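Local coordinates for oxidoreductase, 2OG-Fe oxygenase family protein, putative, expressed (Oryza sativa subsp. japonica, PDB 5XOI) that probably acts as an iron(II)- and 2-oxoglutarate-dependent dioxygenase of the AlkB family, represented by its catalytic domain with manganese in the metal site, at residues G137-K142 with I197-S202; Y8-M13 with Y168-D173. All blocks are in the same frame, centred on the assembly; numbering follows the deposited sequence.

Contact 1 of 2, residues G137-K142 with I197-S202; sequences GLHQDK and IFHGVS. With MN (manganese (II) ion), chain C.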
# COMPACT_ATOMS: atom_id res chain seq x y z
N GLY A 137 12.49 1.97 -4.80
CA GLY A 137 13.11 3.26 -4.58
C GLY A 137 12.12 4.38 -4.29
O GLY A 137 10.92 4.26 -4.49
N LEU A 138 12.65 5.51 -3.80
CA LEU A 138 11.80 6.66 -3.48
C LEU A 138 11.04 7.14 -4.72
O LEU A 138 11.61 7.31 -5.79
CB LEU A 138 12.64 7.81 -2.91
CG LEU A 138 13.29 7.54 -1.56
CD1 LEU A 138 14.08 8.76 -1.13
CD2 LEU A 138 12.21 7.21 -0.52
N HIS A 139 9.74 7.41 -4.53
CA HIS A 139 8.89 7.90 -5.60
C HIS A 139 7.65 8.54 -4.98
O HIS A 139 7.31 8.29 -3.82
CB HIS A 139 8.44 6.77 -6.53
CG HIS A 139 7.57 5.78 -5.83
ND1 HIS A 139 8.08 4.79 -5.02
CD2 HIS A 139 6.22 5.69 -5.74
CE1 HIS A 139 7.08 4.11 -4.49
NE2 HIS A 139 5.94 4.63 -4.90
N GLN A 140 6.97 9.35 -5.78
CA GLN A 140 5.66 9.88 -5.46
C GLN A 140 4.57 9.07 -6.16
O GLN A 140 4.76 8.60 -7.28
CB GLN A 140 5.56 11.34 -5.90
CG GLN A 140 6.44 12.30 -5.13
CD GLN A 140 6.33 13.72 -5.66
OE1 GLN A 140 6.60 13.97 -6.85
NE2 GLN A 140 5.91 14.65 -4.81
N ASP A 141 3.42 8.92 -5.50
CA ASP A 141 2.24 8.35 -6.16
C ASP A 141 1.58 9.50 -6.90
O ASP A 141 0.69 10.18 -6.39
CB ASP A 141 1.29 7.72 -5.14
CG ASP A 141 1.79 6.38 -4.61
OD1 ASP A 141 2.88 5.91 -5.02
OD2 ASP A 141 1.08 5.80 -3.78
N LYS A 142 2.04 9.74 -8.13
CA LYS A 142 1.65 10.95 -8.85
C LYS A 142 0.90 10.65 -10.14
O LYS A 142 0.75 11.55 -10.97
CB LYS A 142 2.90 11.78 -9.15
CG LYS A 142 3.91 11.04 -10.02
CD LYS A 142 5.20 11.82 -10.18
CE LYS A 142 6.14 11.14 -11.16
NZ LYS A 142 7.13 12.11 -11.71
N ILE A 197 4.01 12.56 -0.57
CA ILE A 197 5.31 12.24 0.00
C ILE A 197 6.08 11.34 -0.95
O ILE A 197 5.51 10.48 -1.64
CB ILE A 197 5.18 11.58 1.39
CG1 ILE A 197 4.25 10.36 1.33
CG2 ILE A 197 4.73 12.61 2.42
CD1 ILE A 197 4.31 9.48 2.60
N PHE A 198 7.38 11.55 -1.01
CA PHE A 198 8.27 10.55 -1.58
C PHE A 198 8.37 9.38 -0.61
O PHE A 198 8.47 9.56 0.60
CB PHE A 198 9.66 11.15 -1.84
CG PHE A 198 9.74 11.99 -3.09
CD1 PHE A 198 9.37 13.33 -3.05
CD2 PHE A 198 10.21 11.46 -4.28
CE1 PHE A 198 9.45 14.13 -4.19
CE2 PHE A 198 10.29 12.25 -5.44
CZ PHE A 198 9.91 13.58 -5.40
N HIS A 199 8.37 8.15 -1.14
CA HIS A 199 8.34 7.00 -0.24
C HIS A 199 8.86 5.78 -0.97
O HIS A 199 8.96 5.75 -2.20
CB HIS A 199 6.93 6.74 0.32
CG HIS A 199 5.92 6.52 -0.75
ND1 HIS A 199 5.32 7.56 -1.44
CD2 HIS A 199 5.44 5.38 -1.30
CE1 HIS A 199 4.51 7.06 -2.35
NE2 HIS A 199 4.57 5.74 -2.29
N GLY A 200 9.22 4.77 -0.19
CA GLY A 200 9.72 3.54 -0.79
C GLY A 200 10.06 2.52 0.27
O GLY A 200 9.81 2.73 1.47
N VAL A 201 10.63 1.41 -0.18
CA VAL A 201 10.95 0.28 0.70
C VAL A 201 12.45 0.05 0.59
O VAL A 201 12.94 -0.33 -0.48
CB VAL A 201 10.14 -0.98 0.35
CG1 VAL A 201 10.66 -2.17 1.17
CG2 VAL A 201 8.66 -0.78 0.66
N SER A 202 13.19 0.32 1.67
CA SER A 202 14.64 0.19 1.60
C SER A 202 15.13 -1.22 1.90
O SER A 202 16.25 -1.57 1.51
CB SER A 202 15.29 1.17 2.57
OG SER A 202 14.80 0.96 3.89
MN MN C . 3.97 4.35 -3.91
O HOH W 1 3.02 10.14 -2.86
O HOH W 2 2.05 3.77 -2.73

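Contact 2 of 2, residues Y8-M13 with Y168-D173; sequences YLRPGM and YGDVND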
# COMPACT_ATOMS: atom_id res chain seq x y z
N TYR A 8 0.67 8.91 14.75
CA TYR A 8 0.65 10.07 13.88
C TYR A 8 2.06 10.31 13.37
O TYR A 8 2.98 10.58 14.16
CB TYR A 8 0.13 11.27 14.66
CG TYR A 8 0.06 12.57 13.92
CD1 TYR A 8 1.12 13.46 13.92
CD2 TYR A 8 -1.09 12.93 13.23
CE1 TYR A 8 1.05 14.66 13.24
CE2 TYR A 8 -1.17 14.12 12.56
CZ TYR A 8 -0.10 14.99 12.57
OH TYR A 8 -0.19 16.19 11.91
N LEU A 9 2.26 10.19 12.06
CA LEU A 9 3.60 10.35 11.51
C LEU A 9 3.87 11.76 11.00
O LEU A 9 5.01 12.22 11.06
CB LEU A 9 3.84 9.35 10.38
CG LEU A 9 3.74 7.86 10.72
CD1 LEU A 9 4.32 7.05 9.58
CD2 LEU A 9 4.46 7.56 12.02
N ARG A 10 2.85 12.42 10.48
CA ARG A 10 2.90 13.78 9.98
C ARG A 10 1.49 14.13 9.52
O ARG A 10 0.63 13.24 9.47
CB ARG A 10 3.92 13.94 8.84
CG ARG A 10 4.03 12.79 7.89
CD ARG A 10 5.09 13.14 6.86
NE ARG A 10 4.57 14.11 5.90
CZ ARG A 10 5.33 14.83 5.07
NH1 ARG A 10 6.65 14.67 5.07
NH2 ARG A 10 4.76 15.69 4.23
N PRO A 11 1.20 15.39 9.20
CA PRO A 11 -0.18 15.74 8.86
C PRO A 11 -0.74 14.88 7.74
O PRO A 11 -0.17 14.76 6.65
CB PRO A 11 -0.07 17.22 8.48
CG PRO A 11 1.04 17.73 9.33
CD PRO A 11 2.04 16.60 9.36
N GLY A 12 -1.86 14.22 8.03
CA GLY A 12 -2.51 13.34 7.08
C GLY A 12 -1.83 12.00 6.88
O GLY A 12 -2.11 11.33 5.89
N MET A 13 -0.96 11.59 7.80
CA MET A 13 -0.26 10.32 7.69
C MET A 13 -0.37 9.56 9.00
O MET A 13 0.22 9.95 10.01
CB MET A 13 1.21 10.53 7.31
CG MET A 13 1.95 9.24 7.01
SD MET A 13 3.58 9.62 6.37
CE MET A 13 4.12 7.98 5.85
N TYR A 168 10.11 7.64 4.01
CA TYR A 168 9.19 8.68 3.55
C TYR A 168 9.77 10.06 3.83
O TYR A 168 10.49 10.27 4.82
CB TYR A 168 7.81 8.55 4.21
CG TYR A 168 7.80 8.60 5.72
CD1 TYR A 168 8.09 7.46 6.47
CD2 TYR A 168 7.47 9.77 6.39
CE1 TYR A 168 8.07 7.50 7.87
CE2 TYR A 168 7.45 9.83 7.78
CZ TYR A 168 7.75 8.70 8.51
OH TYR A 168 7.73 8.76 9.89
N GLY A 169 9.45 11.01 2.95
CA GLY A 169 9.95 12.36 3.11
C GLY A 169 9.42 13.25 2.01
O GLY A 169 8.58 12.84 1.21
N ASP A 170 9.93 14.47 1.98
CA ASP A 170 9.41 15.45 1.04
C ASP A 170 10.18 15.50 -0.27
O ASP A 170 9.72 16.18 -1.20
CB ASP A 170 9.43 16.85 1.67
CG ASP A 170 8.53 16.95 2.88
OD1 ASP A 170 7.38 16.50 2.80
OD2 ASP A 170 9.00 17.47 3.90
N VAL A 171 11.32 14.82 -0.37
CA VAL A 171 12.20 14.94 -1.52
C VAL A 171 12.77 13.58 -1.89
O VAL A 171 12.72 12.62 -1.11
CB VAL A 171 13.37 15.94 -1.30
CG1 VAL A 171 12.85 17.35 -1.13
CG2 VAL A 171 14.25 15.50 -0.13
N ASN A 172 13.35 13.51 -3.09
CA ASN A 172 13.98 12.29 -3.60
C ASN A 172 15.44 12.22 -3.15
O ASN A 172 16.39 12.31 -3.95
CB ASN A 172 13.85 12.26 -5.12
CG ASN A 172 14.48 11.05 -5.74
OD1 ASN A 172 14.52 9.97 -5.14
ND2 ASN A 172 14.97 11.20 -6.96
N ASP A 173 15.61 12.05 -1.84
CA ASP A 173 16.94 11.97 -1.24
C ASP A 173 16.81 11.27 0.10
O ASP A 173 16.23 11.83 1.03
CB ASP A 173 17.54 13.37 -1.08
CG ASP A 173 19.01 13.33 -0.63
OD1 ASP A 173 19.47 12.29 -0.10
OD2 ASP A 173 19.72 14.36 -0.81
O HOH W 3 7.38 11.23 11.07

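Contact 1 of 2, residues G137-K142 with I197-S202
H139, D141 and H199 bind one manganese ion and form the His-x-Asp...His facial triad of the 2-oxoglutarate oxygenases. The iron of the active enzyme is predicted to use the same three residues. H139 NE2 and H199 NE2 each lie 2.2 Å from the manganese, and D141 OD1 completes the triad. The carboxylate of D141 stands nearly perpendicular to the H199 ring, 83° between planes, with OD1 at the ring's edge. Water 2 also binds the metal and donates to D141 OD2. The two imidazoles cross obliquely, planes at 59°.

Both rings are fixed from behind. In each histidine CG sits between the backbone N and the carbonyl carbon. H139 ND1 donates to G137 O at 2.9 Å, almost straight and in the ring plane. H199 ND1 donates to I197 O, from above that carbonyl's plane. The backbones of H139 and H199 form an antiparallel hydrogen-bonded pair, with both N-H...O bonds made. Water 1 links D141 N to I197 O.

Next to the triad, Q140 lies over one face of the F198 ring. Its CG is 3.5 Å from the ring centroid, and the amide is stacked on the ring with planes 5° apart. An alanine in place of F198 would probably leave Q140 CG and the flat of its amide without the ring they lie on, with a gap beside them. The amide is also held at its far end, where Q140 NE2 donates to L196 O.

Contact 2 of 2, residues Y8-M13 with Y168-D173
L9, R10 and M13 meet Y168 and D170 in a side-chain contact between two sheets, part apolar packing and part salt bridge. Strand 6-10 lies at the edge of the larger sheet, and strand 163-169 belongs to the smaller one. No backbone bonds join the two segments.

Y168 is the main apolar partner. M13 CE lies over one face of its ring, 3.7 Å from Y168 CG and offset toward the rim. M13 SD is set obliquely to the ring, which makes this a Met-aromatic contact. M13 CG is anti to the backbone N (chi1 -173°) and the chain is extended beyond it, which carries CE out over the ring. L9 crosses the tyrosine at about a right angle, and L9 CD1 is 3.8 Å from Y168 OH. Water 3 lies in the ring plane; it donates to L9 O at 2.6 Å and is hydrogen-bonded to Y168 OH.

Nearby, the R10 side chain runs past the ring in the opposite direction to reach D170. NH1 and NH2 of R10 both donate to D170 OD1, at 3.0 and 3.1 Å, with that oxygen in the guanidinium plane. R10 NE has a further partner in S194 OG.

A type II turn from R10 to M13, with G12 at positive phi, leads into strand 13-16. Beyond the contact, L9 and M13 pack on L188 of strand 187-190, and Y168 packs on S178 and V180 of strand 178-182.

How the contacts relate
Contact 1 holds the metal site, and contact 2 packs the smaller sheet against the larger one beside it. Their centres are 10 Å apart. Strands 198-205 and 163-169 are neighbours in the smaller sheet, and F198 N probably donates to G169 O at 2.8 Å. The F198 ring also packs on the loop after G169, with F198 CD1 3.4 Å from D170 O. I197 CG2 lies 3.5 Å from R10 CZ, so residues 197-198 touch both segments of contact 2. Y168 has its side chain about 4 Å from that of H199 but about 10 Å from the manganese. It is therefore behind a metal ligand, not in the first shell.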